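Local coordinates for hydrazine synthase subunit gamma (Candidatus Kuenenia stuttgartiensis, PDB 5C2V), which catalyses the three-electron reduction of nitric oxide to hydroxylamine, the first half-reaction of hydrazine synthesis, and carries two heme c groups, at residues G268-D273 with R277-T282; T211-V216 with K225-S230; I283-T286 with K290-H293. All coordinates share one frame; numbering follows the deposited sequence.

Overall arrangement
All three interactions lie in the cytochrome c family region of the chain, and all touch the same heme c. Interaction 1 is the most deeply buried: aromatic and aliphatic side chains pack beside backbone that binds both heme propionates and a calcium ion. Interactions 2 and 3 are only partly buried and lie farther from the centre of the chain. Interaction 2 relies on an arginine stacked on a phenylalanine and on a weak backbone bond, whereas interaction 3 is a small polar loop contact that ends at an iron ligand. R213 of interaction 2 forms a salt bridge with D273 of interaction 1, and T282 of interaction 1 holds H293 of interaction 3.

Interaction 1. Residues G268-D273 with R277-T282; sequences GTYFHD and RTLMDT. With CA (calcium ion), chain S; HEC (heme c), chain B.
Y270 OH lies beside CG of L279, 3.3 Å away, and is hydrogen-bonded to I264 O, while L279 packs against the ring that carries it. CD2 of L279 lies over the ring face, 3.8 Å from the centroid in a CH-pi contact, and the backbone carbon of T278 comes up at the ring edge. L279 opens the 3-10 turn 279-282, in which its O accepts T282 N at 2.9 Å. CG2 of T282, beside its own backbone N, faces Y270 and F271: it lies 3.8 Å from CB of Y270 and sits over one face of the F271 ring, near the rim. Both segments belong to the loop that joins strand 256-257 to helix 301-312 in this c-type cytochrome lobe, and 268-273 contacts both propionates of the heme that probably serves electron transfer. F271 N donates a weak bond to propionate atom O2A (2.8 Å), and ND1 of H272 donates another weak one to O1D (2.7 Å) on the second propionate. At its other ring nitrogen, NE2, H272 is hydrogen-bonded to D251, which fixes the rotation of the imidazole. The F271 ring points its edge at the heme meso carbon CHA. T269 O reaches the calcium ion at 2.9 Å, on the same stretch of backbone that binds the propionates; two waters, N90 OD1 and S267 OG bind the ion as well, and T269 packs on G164 of the hydrazine synthase beta subunit.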
loop_
_atom_site.group_PDB
_atom_site.type_symbol
_atom_site.label_atom_id
_atom_site.label_comp_id
_atom_site.label_asym_id
_atom_site.label_seq_id
_atom_site.Cartn_x
_atom_site.Cartn_y
_atom_site.Cartn_z
ATOM N N GLY C 268 -5.729 38.824 39.264
ATOM C CA GLY C 268 -6.246 37.486 39.431
ATOM C C GLY C 268 -5.174 36.671 40.118
ATOM O O GLY C 268 -4.050 36.612 39.622
ATOM N N THR C 269 -5.508 36.056 41.252
ATOM C CA THR C 269 -4.647 35.020 41.815
ATOM C C THR C 269 -3.225 35.498 42.215
ATOM O O THR C 269 -2.311 35.579 41.382
ATOM C CB THR C 269 -4.571 33.833 40.860
ATOM O OG1 THR C 269 -5.895 33.328 40.641
ATOM C CG2 THR C 269 -3.775 32.758 41.487
ATOM N N TYR C 270 -3.121 35.962 43.460
ATOM C CA TYR C 270 -1.917 36.569 44.053
ATOM C C TYR C 270 -0.716 35.667 44.409
ATOM O O TYR C 270 -0.700 34.469 44.146
ATOM C CB TYR C 270 -2.347 37.317 45.315
ATOM C CG TYR C 270 -3.677 37.982 45.112
ATOM C CD1 TYR C 270 -3.766 39.168 44.407
ATOM C CD2 TYR C 270 -4.851 37.400 45.574
ATOM C CE1 TYR C 270 -4.973 39.774 44.192
ATOM C CE2 TYR C 270 -6.073 37.999 45.357
ATOM C CZ TYR C 270 -6.127 39.187 44.662
ATOM O OH TYR C 270 -7.337 39.802 44.441
ATOM N N PHE C 271 0.251 36.308 45.068
ATOM C CA PHE C 271 1.673 35.943 45.202
ATOM C C PHE C 271 2.408 35.751 43.868
ATOM O O PHE C 271 1.998 36.312 42.854
ATOM C CB PHE C 271 1.822 34.674 46.053
ATOM C CG PHE C 271 1.535 34.886 47.514
ATOM C CD1 PHE C 271 1.839 36.093 48.122
ATOM C CD2 PHE C 271 0.965 33.882 48.277
ATOM C CE1 PHE C 271 1.576 36.296 49.463
ATOM C CE2 PHE C 271 0.699 34.080 49.621
ATOM C CZ PHE C 271 1.005 35.288 50.214
ATOM N N HIS C 272 3.472 34.947 43.863
ATOM C CA HIS C 272 4.307 34.820 42.661
ATOM C C HIS C 272 3.877 33.705 41.709
ATOM O O HIS C 272 3.863 33.887 40.491
ATOM C CB HIS C 272 5.790 34.659 43.037
ATOM C CG HIS C 272 6.138 33.339 43.652
ATOM N ND1 HIS C 272 5.697 32.957 44.902
ATOM C CD2 HIS C 272 6.911 32.327 43.200
ATOM C CE1 HIS C 272 6.173 31.758 45.183
ATOM N NE2 HIS C 272 6.914 31.352 44.170
ATOM N N ASP C 273 3.542 32.551 42.273
ATOM C CA ASP C 273 3.160 31.391 41.479
ATOM C C ASP C 273 1.653 31.359 41.314
ATOM O O ASP C 273 1.103 30.491 40.639
ATOM C CB ASP C 273 3.650 30.100 42.134
ATOM C CG ASP C 273 2.999 29.847 43.483
ATOM O OD1 ASP C 273 2.548 30.821 44.121
ATOM O OD2 ASP C 273 2.937 28.672 43.904
ATOM N N ARG C 277 -5.514 31.999 45.791
ATOM C CA ARG C 277 -6.660 32.111 44.895
ATOM C C ARG C 277 -7.543 33.316 45.216
ATOM O O ARG C 277 -8.147 33.905 44.319
ATOM C CB ARG C 277 -7.474 30.816 44.939
ATOM C CG ARG C 277 -6.784 29.674 44.209
ATOM C CD ARG C 277 -7.296 28.307 44.628
ATOM N NE ARG C 277 -6.619 27.247 43.886
ATOM C CZ ARG C 277 -6.743 25.950 44.143
ATOM N NH1 ARG C 277 -7.521 25.538 45.136
ATOM N NH2 ARG C 277 -6.086 25.063 43.410
ATOM N N THR C 278 -7.619 33.678 46.492
ATOM C CA THR C 278 -8.318 34.894 46.898
ATOM C C THR C 278 -7.424 35.735 47.803
ATOM O O THR C 278 -6.410 35.249 48.305
ATOM C CB THR C 278 -9.643 34.588 47.629
ATOM O OG1 THR C 278 -9.387 33.754 48.765
ATOM C CG2 THR C 278 -10.622 33.887 46.697
ATOM N N LEU C 279 -7.800 36.996 47.998
ATOM C CA LEU C 279 -7.077 37.894 48.894
ATOM C C LEU C 279 -6.951 37.288 50.287
ATOM O O LEU C 279 -5.899 37.372 50.926
ATOM C CB LEU C 279 -7.780 39.252 48.969
ATOM C CG LEU C 279 -7.659 40.154 47.741
ATOM C CD1 LEU C 279 -8.700 41.259 47.774
ATOM C CD2 LEU C 279 -6.261 40.745 47.668
ATOM N N MET C 280 -8.034 36.663 50.737
ATOM C CA MET C 280 -8.089 35.996 52.032
ATOM C C MET C 280 -6.968 34.971 52.205
ATOM O O MET C 280 -6.464 34.769 53.310
ATOM C CB MET C 280 -9.452 35.319 52.206
ATOM C CG MET C 280 -9.624 34.561 53.509
ATOM S SD MET C 280 -9.575 35.630 54.959
ATOM C CE MET C 280 -9.821 34.424 56.258
ATOM N N ASP C 281 -6.574 34.339 51.104
ATOM C CA ASP C 281 -5.552 33.298 51.141
ATOM C C ASP C 281 -4.145 33.860 51.343
ATOM O O ASP C 281 -3.216 33.116 51.653
ATOM C CB ASP C 281 -5.597 32.464 49.858
ATOM C CG ASP C 281 -6.923 31.752 49.670
ATOM O OD1 ASP C 281 -7.170 30.751 50.377
ATOM O OD2 ASP C 281 -7.718 32.189 48.811
ATOM N N THR C 282 -3.990 35.172 51.177
ATOM C CA THR C 282 -2.692 35.820 51.372
ATOM C C THR C 282 -2.462 36.117 52.850
ATOM O O THR C 282 -1.431 36.662 53.243
ATOM C CB THR C 282 -2.584 37.130 50.572
ATOM O OG1 THR C 282 -3.596 38.046 51.011
ATOM C CG2 THR C 282 -2.762 36.865 49.088
HETATM CA CA CA S . -1.467 37.917 39.908
HETATM FE FE HEC B . 2.743 41.250 51.700
HETATM C CHA HEC B . 2.687 39.893 48.544
HETATM C CHB HEC B . -0.626 41.816 51.525
HETATM C CHC HEC B . 2.674 41.911 55.083
HETATM C CHD HEC B . 6.148 41.051 51.807
HETATM N NA HEC B . 1.291 40.894 50.301
HETATM C C1A HEC B . 1.492 40.371 49.038
HETATM C C2A HEC B . 0.225 40.412 48.334
HETATM C C3A HEC B . -0.688 40.942 49.153
HETATM C C4A HEC B . -0.039 41.256 50.410
HETATM C CMA HEC B . -2.177 41.180 48.818
HETATM C CAA HEC B . -0.025 39.934 46.887
HETATM C CBA HEC B . 0.694 40.862 45.911
HETATM C CGA HEC B . 0.653 40.276 44.524
HETATM O O1A HEC B . 0.942 41.016 43.551
HETATM O O2A HEC B . 0.325 39.069 44.392
HETATM N NB HEC B . 1.301 41.844 53.047
HETATM C C1B HEC B . -0.056 41.866 52.779
HETATM C C2B HEC B . -0.761 41.940 54.042
HETATM C C3B HEC B . 0.151 41.972 55.025
HETATM C C4B HEC B . 1.467 41.908 54.417
HETATM C CMB HEC B . -2.298 41.991 54.195
HETATM C CAB HEC B . -0.119 42.050 56.546
HETATM C CBB HEC B . -0.719 40.720 57.054
HETATM N NC HEC B . 4.150 41.447 53.175
HETATM C C1C HEC B . 3.914 41.718 54.509
HETATM C C2C HEC B . 5.184 41.647 55.207
HETATM C C3C HEC B . 6.149 41.528 54.288
HETATM C C4C HEC B . 5.513 41.319 53.001
HETATM C CMC HEC B . 5.389 42.041 56.687
HETATM C CAC HEC B . 7.674 41.478 54.548
HETATM C CBC HEC B . 8.052 40.199 55.328
HETATM N ND HEC B . 4.210 40.633 50.343
HETATM C C1D HEC B . 5.552 40.501 50.692
HETATM C C2D HEC B . 6.216 39.689 49.696
HETATM C C3D HEC B . 5.127 39.332 48.673
HETATM C C4D HEC B . 3.919 39.958 49.161
HETATM C CMD HEC B . 7.705 39.279 49.667
HETATM C CAD HEC B . 5.274 38.474 47.397
HETATM C CBD HEC B . 5.583 37.034 47.793
HETATM C CGD HEC B . 5.425 36.133 46.598
HETATM O O1D HEC B . 5.585 34.895 46.755
HETATM O O2D HEC B . 5.136 36.654 45.490
HETATM O O HOH W 1 -3.107 37.883 38.203
HETATM O O HOH W 2 -0.436 39.833 38.864
#

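Interaction 2. Residues T211-V216 with K225-S230. With HEC (heme c), chain B.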
loop_
_atom_site.group_PDB
_atom_site.type_symbol
_atom_site.label_atom_id
_atom_site.label_comp_id
_atom_site.label_asym_id
_atom_site.label_seq_id
_atom_site.Cartn_x
_atom_site.Cartn_y
_atom_site.Cartn_z
ATOM N N THR C 211 6.735 31.884 51.139
ATOM C CA THR C 211 5.980 31.502 49.953
ATOM C C THR C 211 6.821 30.693 48.970
ATOM O O THR C 211 6.337 30.298 47.911
ATOM C CB THR C 211 5.415 32.734 49.226
ATOM O OG1 THR C 211 6.482 33.637 48.916
ATOM C CG2 THR C 211 4.387 33.441 50.095
ATOM N N GLY C 212 8.079 30.450 49.323
ATOM C CA GLY C 212 8.963 29.676 48.471
ATOM C C GLY C 212 8.495 28.240 48.336
ATOM O O GLY C 212 8.314 27.542 49.333
ATOM N N ARG C 213 8.296 27.796 47.099
ATOM C CA ARG C 213 7.815 26.443 46.845
ATOM C C ARG C 213 8.987 25.471 46.753
ATOM O O ARG C 213 9.862 25.623 45.901
ATOM C CB ARG C 213 6.986 26.395 45.559
ATOM C CG ARG C 213 5.939 27.494 45.443
ATOM C CD ARG C 213 5.059 27.569 46.678
ATOM N NE ARG C 213 4.086 28.653 46.586
ATOM C CZ ARG C 213 3.380 29.113 47.615
ATOM N NH1 ARG C 213 3.539 28.584 48.820
ATOM N NH2 ARG C 213 2.515 30.103 47.439
ATOM N N VAL C 214 8.998 24.473 47.630
ATOM C CA VAL C 214 10.103 23.523 47.678
ATOM C C VAL C 214 9.643 22.090 47.437
ATOM O O VAL C 214 8.453 21.828 47.262
ATOM C CB VAL C 214 10.835 23.587 49.033
ATOM C CG1 VAL C 214 11.500 24.943 49.211
ATOM C CG2 VAL C 214 9.868 23.306 50.172
ATOM N N GLY C 215 10.600 21.166 47.435
ATOM C CA GLY C 215 10.310 19.766 47.197
ATOM C C GLY C 215 10.006 19.004 48.470
ATOM O O GLY C 215 10.056 19.564 49.566
ATOM N N VAL C 216 9.695 17.721 48.324
ATOM C CA VAL C 216 9.357 16.882 49.466
ATOM C C VAL C 216 10.577 16.651 50.356
ATOM O O VAL C 216 10.445 16.426 51.558
ATOM C CB VAL C 216 8.773 15.523 49.017
ATOM C CG1 VAL C 216 7.471 15.733 48.259
ATOM C CG2 VAL C 216 9.773 14.760 48.159
ATOM N N LYS C 225 6.004 19.564 46.819
ATOM C CA LYS C 225 5.046 19.207 47.856
ATOM C C LYS C 225 3.865 20.162 47.788
ATOM O O LYS C 225 4.000 21.291 47.316
ATOM C CB LYS C 225 5.687 19.251 49.244
ATOM C CG LYS C 225 5.927 20.656 49.776
ATOM C CD LYS C 225 6.240 20.646 51.263
ATOM C CE LYS C 225 7.499 19.850 51.562
ATOM N NZ LYS C 225 7.842 19.881 53.010
ATOM N N VAL C 226 2.703 19.710 48.246
ATOM C CA VAL C 226 1.519 20.548 48.176
ATOM C C VAL C 226 1.637 21.658 49.213
ATOM O O VAL C 226 1.720 21.394 50.412
ATOM C CB VAL C 226 0.234 19.736 48.428
ATOM C CG1 VAL C 226 -0.994 20.623 48.295
ATOM C CG2 VAL C 226 0.156 18.556 47.472
ATOM N N PHE C 227 1.644 22.901 48.742
ATOM C CA PHE C 227 1.782 24.044 49.637
ATOM C C PHE C 227 0.423 24.592 50.047
ATOM O O PHE C 227 0.326 25.434 50.939
ATOM C CB PHE C 227 2.623 25.146 48.983
ATOM C CG PHE C 227 2.033 25.702 47.715
ATOM C CD1 PHE C 227 1.067 26.695 47.757
ATOM C CD2 PHE C 227 2.461 25.246 46.479
ATOM C CE1 PHE C 227 0.529 27.211 46.596
ATOM C CE2 PHE C 227 1.929 25.764 45.313
ATOM C CZ PHE C 227 0.961 26.744 45.372
ATOM N N ASN C 228 -0.626 24.110 49.391
ATOM C CA ASN C 228 -1.972 24.549 49.714
ATOM C C ASN C 228 -2.591 23.576 50.705
ATOM O O ASN C 228 -2.909 22.437 50.360
ATOM C CB ASN C 228 -2.821 24.657 48.445
ATOM C CG ASN C 228 -4.054 25.520 48.637
ATOM O OD1 ASN C 228 -4.541 25.693 49.752
ATOM N ND2 ASN C 228 -4.564 26.070 47.539
ATOM N N ILE C 229 -2.765 24.037 51.938
ATOM C CA ILE C 229 -3.226 23.179 53.022
ATOM C C ILE C 229 -4.706 22.856 52.865
ATOM O O ILE C 229 -5.124 21.709 53.035
ATOM C CB ILE C 229 -2.979 23.835 54.395
ATOM C CG1 ILE C 229 -1.476 23.988 54.641
ATOM C CG2 ILE C 229 -3.613 23.015 55.507
ATOM C CD1 ILE C 229 -1.131 24.581 55.989
ATOM N N SER C 230 -5.492 23.873 52.531
ATOM C CA SER C 230 -6.922 23.698 52.314
ATOM C C SER C 230 -7.192 22.781 51.124
ATOM O O SER C 230 -8.132 21.986 51.142
ATOM C CB SER C 230 -7.600 25.054 52.105
ATOM O OG SER C 230 -6.904 25.831 51.147
HETATM FE FE HEC B . 2.743 41.250 51.700
HETATM C CHA HEC B . 2.687 39.893 48.544
HETATM C CHB HEC B . -0.626 41.816 51.525
HETATM C CHC HEC B . 2.674 41.911 55.083
HETATM C CHD HEC B . 6.148 41.051 51.807
HETATM N NA HEC B . 1.291 40.894 50.301
HETATM C C1A HEC B . 1.492 40.371 49.038
HETATM C C2A HEC B . 0.225 40.412 48.334
HETATM C C3A HEC B . -0.688 40.942 49.153
HETATM C C4A HEC B . -0.039 41.256 50.410
HETATM C CMA HEC B . -2.177 41.180 48.818
HETATM C CAA HEC B . -0.025 39.934 46.887
HETATM C CBA HEC B . 0.694 40.862 45.911
HETATM C CGA HEC B . 0.653 40.276 44.524
HETATM O O1A HEC B . 0.942 41.016 43.551
HETATM O O2A HEC B . 0.325 39.069 44.392
HETATM N NB HEC B . 1.301 41.844 53.047
HETATM C C1B HEC B . -0.056 41.866 52.779
HETATM C C2B HEC B . -0.761 41.940 54.042
HETATM C C3B HEC B . 0.151 41.972 55.025
HETATM C C4B HEC B . 1.467 41.908 54.417
HETATM C CMB HEC B . -2.298 41.991 54.195
HETATM C CAB HEC B . -0.119 42.050 56.546
HETATM C CBB HEC B . -0.719 40.720 57.054
HETATM N NC HEC B . 4.150 41.447 53.175
HETATM C C1C HEC B . 3.914 41.718 54.509
HETATM C C2C HEC B . 5.184 41.647 55.207
HETATM C C3C HEC B . 6.149 41.528 54.288
HETATM C C4C HEC B . 5.513 41.319 53.001
HETATM C CMC HEC B . 5.389 42.041 56.687
HETATM C CAC HEC B . 7.674 41.478 54.548
HETATM C CBC HEC B . 8.052 40.199 55.328
HETATM N ND HEC B . 4.210 40.633 50.343
HETATM C C1D HEC B . 5.552 40.501 50.692
HETATM C C2D HEC B . 6.216 39.689 49.696
HETATM C C3D HEC B . 5.127 39.332 48.673
HETATM C C4D HEC B . 3.919 39.958 49.161
HETATM C CMD HEC B . 7.705 39.279 49.667
HETATM C CAD HEC B . 5.274 38.474 47.397
HETATM C CBD HEC B . 5.583 37.034 47.793
HETATM C CGD HEC B . 5.425 36.133 46.598
HETATM O O1D HEC B . 5.585 34.895 46.755
HETATM O O2D HEC B . 5.136 36.654 45.490
HETATM O O HOH W 3 6.204 23.548 47.424
#
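Residues 211-216 first touch 225-230 at R213, just after T211 has tied the chain to the heme by donating OG1 to propionate atom O1D at 2.7 Å. R213 bends at chi2 (-52°), which brings its guanidinium flat onto the F227 ring: the centres are 3.6 Å apart and the planes 12° from parallel, a cation-pi stack. NE lies over the middle of the ring, CD adds a CH-pi contact to the same face, and CZ and NH1 lie nearest CD1. Behind the guanidinium, T211 O sits above the opposite face, toward its rim. Rotation of the flat group is fixed by its polar partners: NE makes a salt bridge with D273 and NH1 bonds to V287 O. F227 meets the guanidinium because its CG stands between the backbone N and carbonyl carbon (chi1 61°). At V214 the contact passes to the backbone: V214 O accepts a long, weak bond from K225 N (3.4 Å). A water lies 2.8 Å from V214 O and 3.2 Å from K225 O, in position to donate to both. G215 contributes its carbonyl, and CE of K225 approaches G215 O at 3.3 Å. V216 closes the contact by laying CG1 4.1 Å from CB of K225, the two side chains running antiparallel alongside each other. Beyond F227, 225-230 enters helix 229-234, where N228 is the N-cap: its OD1 accepts S230 OG and, weakly, A231 N. The whole is a loop-to-loop contact of the cytochrome c lobe, with a helix N-cap at one end and a heme propionate anchor at the other.

Interaction 3. Residues I283-T286 with K290-H293; sequences INNT and KDMH. With HEC (heme c), chain B.
N285 turns its side chain toward K290 and D291, and this small contact, 5.6 Å between the CA atoms of N285 and K290, brings the two limbs of the loop together just before the iron ligand H293. N285 and D291 both have left-handed backbone conformations, which help the chain turn. Their flat ends stand almost upright to each other, amide and carboxylate planes 81° apart, and touch only loosely. The D291 carboxylate looks elsewhere for its main partner: OD1 bonds to S297 OG and weakly to T296 N. From CB of H293 the chain runs with CG anti to the backbone N (chi1 -171°), and this extended form carries the imidazole to the heme iron. CG stands 4.1 Å from the iron. ND1, on one side of the ring, bonds to T282 O, which fixes the rotation of the imidazole and probably makes it a more electron-rich ligand. CD2 and CE1 flank the NE2-iron bond, CD2 2.9 Å from pyrrole nitrogen NC and CE1 3.0 Å from NA. At the tip, NE2 binds the iron at 2.0 Å, and H190 NE2 supplies the other axial bond. Such bis-histidine ligation is consistent with the electron-transfer role proposed for this heme. F271 meets the imidazole edge to face, and V209 touches it as well. Within 283-286, T286 OG1 donates to N284 OD1 at 2.6 Å, approaching from above the carbonyl plane. Both segments lie in the long loop between strand 256-257 and helix 301-312; I283, turned away from 290-293, packs on L304, L307 and L311 of that helix.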
loop_
_atom_site.group_PDB
_atom_site.type_symbol
_atom_site.label_atom_id
_atom_site.label_comp_id
_atom_site.label_asym_id
_atom_site.label_seq_id
_atom_site.Cartn_x
_atom_site.Cartn_y
_atom_site.Cartn_z
ATOM N N ILE C 283 -3.444 35.734 53.657
ATOM C CA ILE C 283 -3.551 36.129 55.054
ATOM C C ILE C 283 -3.701 34.900 55.949
ATOM O O ILE C 283 -2.921 34.692 56.878
ATOM C CB ILE C 283 -4.727 37.097 55.267
ATOM C CG1 ILE C 283 -4.513 38.365 54.439
ATOM C CG2 ILE C 283 -4.867 37.449 56.727
ATOM C CD1 ILE C 283 -5.657 39.343 54.509
ATOM N N ASN C 284 -4.715 34.092 55.652
ATOM C CA ASN C 284 -5.160 32.984 56.500
ATOM C C ASN C 284 -4.112 31.904 56.796
ATOM O O ASN C 284 -4.406 30.941 57.506
ATOM C CB ASN C 284 -6.391 32.326 55.869
ATOM C CG ASN C 284 -6.163 31.919 54.422
ATOM O OD1 ASN C 284 -5.025 31.792 53.970
ATOM N ND2 ASN C 284 -7.251 31.716 53.688
ATOM N N ASN C 285 -2.918 32.047 56.220
ATOM C CA ASN C 285 -1.799 31.129 56.451
ATOM C C ASN C 285 -2.072 29.737 55.901
ATOM O O ASN C 285 -1.819 28.726 56.558
ATOM C CB ASN C 285 -1.460 31.039 57.944
ATOM C CG ASN C 285 -0.920 32.340 58.501
ATOM O OD1 ASN C 285 -0.255 33.102 57.800
ATOM N ND2 ASN C 285 -1.205 32.602 59.772
ATOM N N THR C 286 -2.595 29.705 54.682
ATOM C CA THR C 286 -2.859 28.467 53.966
ATOM C C THR C 286 -1.735 28.199 52.970
ATOM O O THR C 286 -1.054 27.176 53.042
ATOM C CB THR C 286 -4.213 28.514 53.240
ATOM O OG1 THR C 286 -4.313 29.731 52.492
ATOM C CG2 THR C 286 -5.355 28.455 54.244
ATOM N N LYS C 290 3.549 29.719 58.459
ATOM C CA LYS C 290 2.809 30.373 59.534
ATOM C C LYS C 290 3.465 31.671 59.995
ATOM O O LYS C 290 4.630 31.690 60.395
ATOM C CB LYS C 290 2.657 29.421 60.720
ATOM C CG LYS C 290 1.529 29.788 61.667
ATOM C CD LYS C 290 1.348 28.726 62.738
ATOM C CE LYS C 290 0.063 28.944 63.516
ATOM N NZ LYS C 290 -1.131 28.870 62.629
ATOM N N ASP C 291 2.690 32.751 59.923
ATOM C CA ASP C 291 3.103 34.084 60.358
ATOM C C ASP C 291 4.375 34.574 59.672
ATOM O O ASP C 291 5.045 35.478 60.172
ATOM C CB ASP C 291 3.296 34.115 61.877
ATOM C CG ASP C 291 1.990 33.985 62.633
ATOM O OD1 ASP C 291 0.951 34.443 62.112
ATOM O OD2 ASP C 291 2.002 33.427 63.751
ATOM N N MET C 292 4.706 33.988 58.527
ATOM C CA MET C 292 5.859 34.445 57.763
ATOM C C MET C 292 5.476 35.606 56.852
ATOM O O MET C 292 6.329 36.399 56.448
ATOM C CB MET C 292 6.457 33.293 56.959
ATOM C CG MET C 292 7.329 32.361 57.781
ATOM S SD MET C 292 8.790 33.193 58.430
ATOM C CE MET C 292 9.516 31.884 59.412
ATOM N N HIS C 293 4.189 35.698 56.525
ATOM C CA HIS C 293 3.658 36.882 55.864
ATOM C C HIS C 293 2.651 37.523 56.815
ATOM O O HIS C 293 1.509 37.068 56.926
ATOM C CB HIS C 293 3.005 36.482 54.536
ATOM C CG HIS C 293 2.603 37.634 53.671
ATOM N ND1 HIS C 293 1.295 37.850 53.287
ATOM C CD2 HIS C 293 3.332 38.616 53.096
ATOM C CE1 HIS C 293 1.239 38.923 52.520
ATOM N NE2 HIS C 293 2.458 39.408 52.387
HETATM FE FE HEC B . 2.743 41.250 51.700
HETATM C CHA HEC B . 2.687 39.893 48.544
HETATM C CHB HEC B . -0.626 41.816 51.525
HETATM C CHC HEC B . 2.674 41.911 55.083
HETATM C CHD HEC B . 6.148 41.051 51.807
HETATM N NA HEC B . 1.291 40.894 50.301
HETATM C C1A HEC B . 1.492 40.371 49.038
HETATM C C2A HEC B . 0.225 40.412 48.334
HETATM C C3A HEC B . -0.688 40.942 49.153
HETATM C C4A HEC B . -0.039 41.256 50.410
HETATM C CMA HEC B . -2.177 41.180 48.818
HETATM C CAA HEC B . -0.025 39.934 46.887
HETATM C CBA HEC B . 0.694 40.862 45.911
HETATM C CGA HEC B . 0.653 40.276 44.524
HETATM O O1A HEC B . 0.942 41.016 43.551
HETATM O O2A HEC B . 0.325 39.069 44.392
HETATM N NB HEC B . 1.301 41.844 53.047
HETATM C C1B HEC B . -0.056 41.866 52.779
HETATM C C2B HEC B . -0.761 41.940 54.042
HETATM C C3B HEC B . 0.151 41.972 55.025
HETATM C C4B HEC B . 1.467 41.908 54.417
HETATM C CMB HEC B . -2.298 41.991 54.195
HETATM C CAB HEC B . -0.119 42.050 56.546
HETATM C CBB HEC B . -0.719 40.720 57.054
HETATM N NC HEC B . 4.150 41.447 53.175
HETATM C C1C HEC B . 3.914 41.718 54.509
HETATM C C2C HEC B . 5.184 41.647 55.207
HETATM C C3C HEC B . 6.149 41.528 54.288
HETATM C C4C HEC B . 5.513 41.319 53.001
HETATM C CMC HEC B . 5.389 42.041 56.687
HETATM C CAC HEC B . 7.674 41.478 54.548
HETATM C CBC HEC B . 8.052 40.199 55.328
HETATM N ND HEC B . 4.210 40.633 50.343
HETATM C C1D HEC B . 5.552 40.501 50.692
HETATM C C2D HEC B . 6.216 39.689 49.696
HETATM C C3D HEC B . 5.127 39.332 48.673
HETATM C C4D HEC B . 3.919 39.958 49.161
HETATM C CMD HEC B . 7.705 39.279 49.667
HETATM C CAD HEC B . 5.274 38.474 47.397
HETATM C CBD HEC B . 5.583 37.034 47.793
HETATM C CGD HEC B . 5.425 36.133 46.598
HETATM O O1D HEC B . 5.585 34.895 46.755
HETATM O O2D HEC B . 5.136 36.654 45.490
#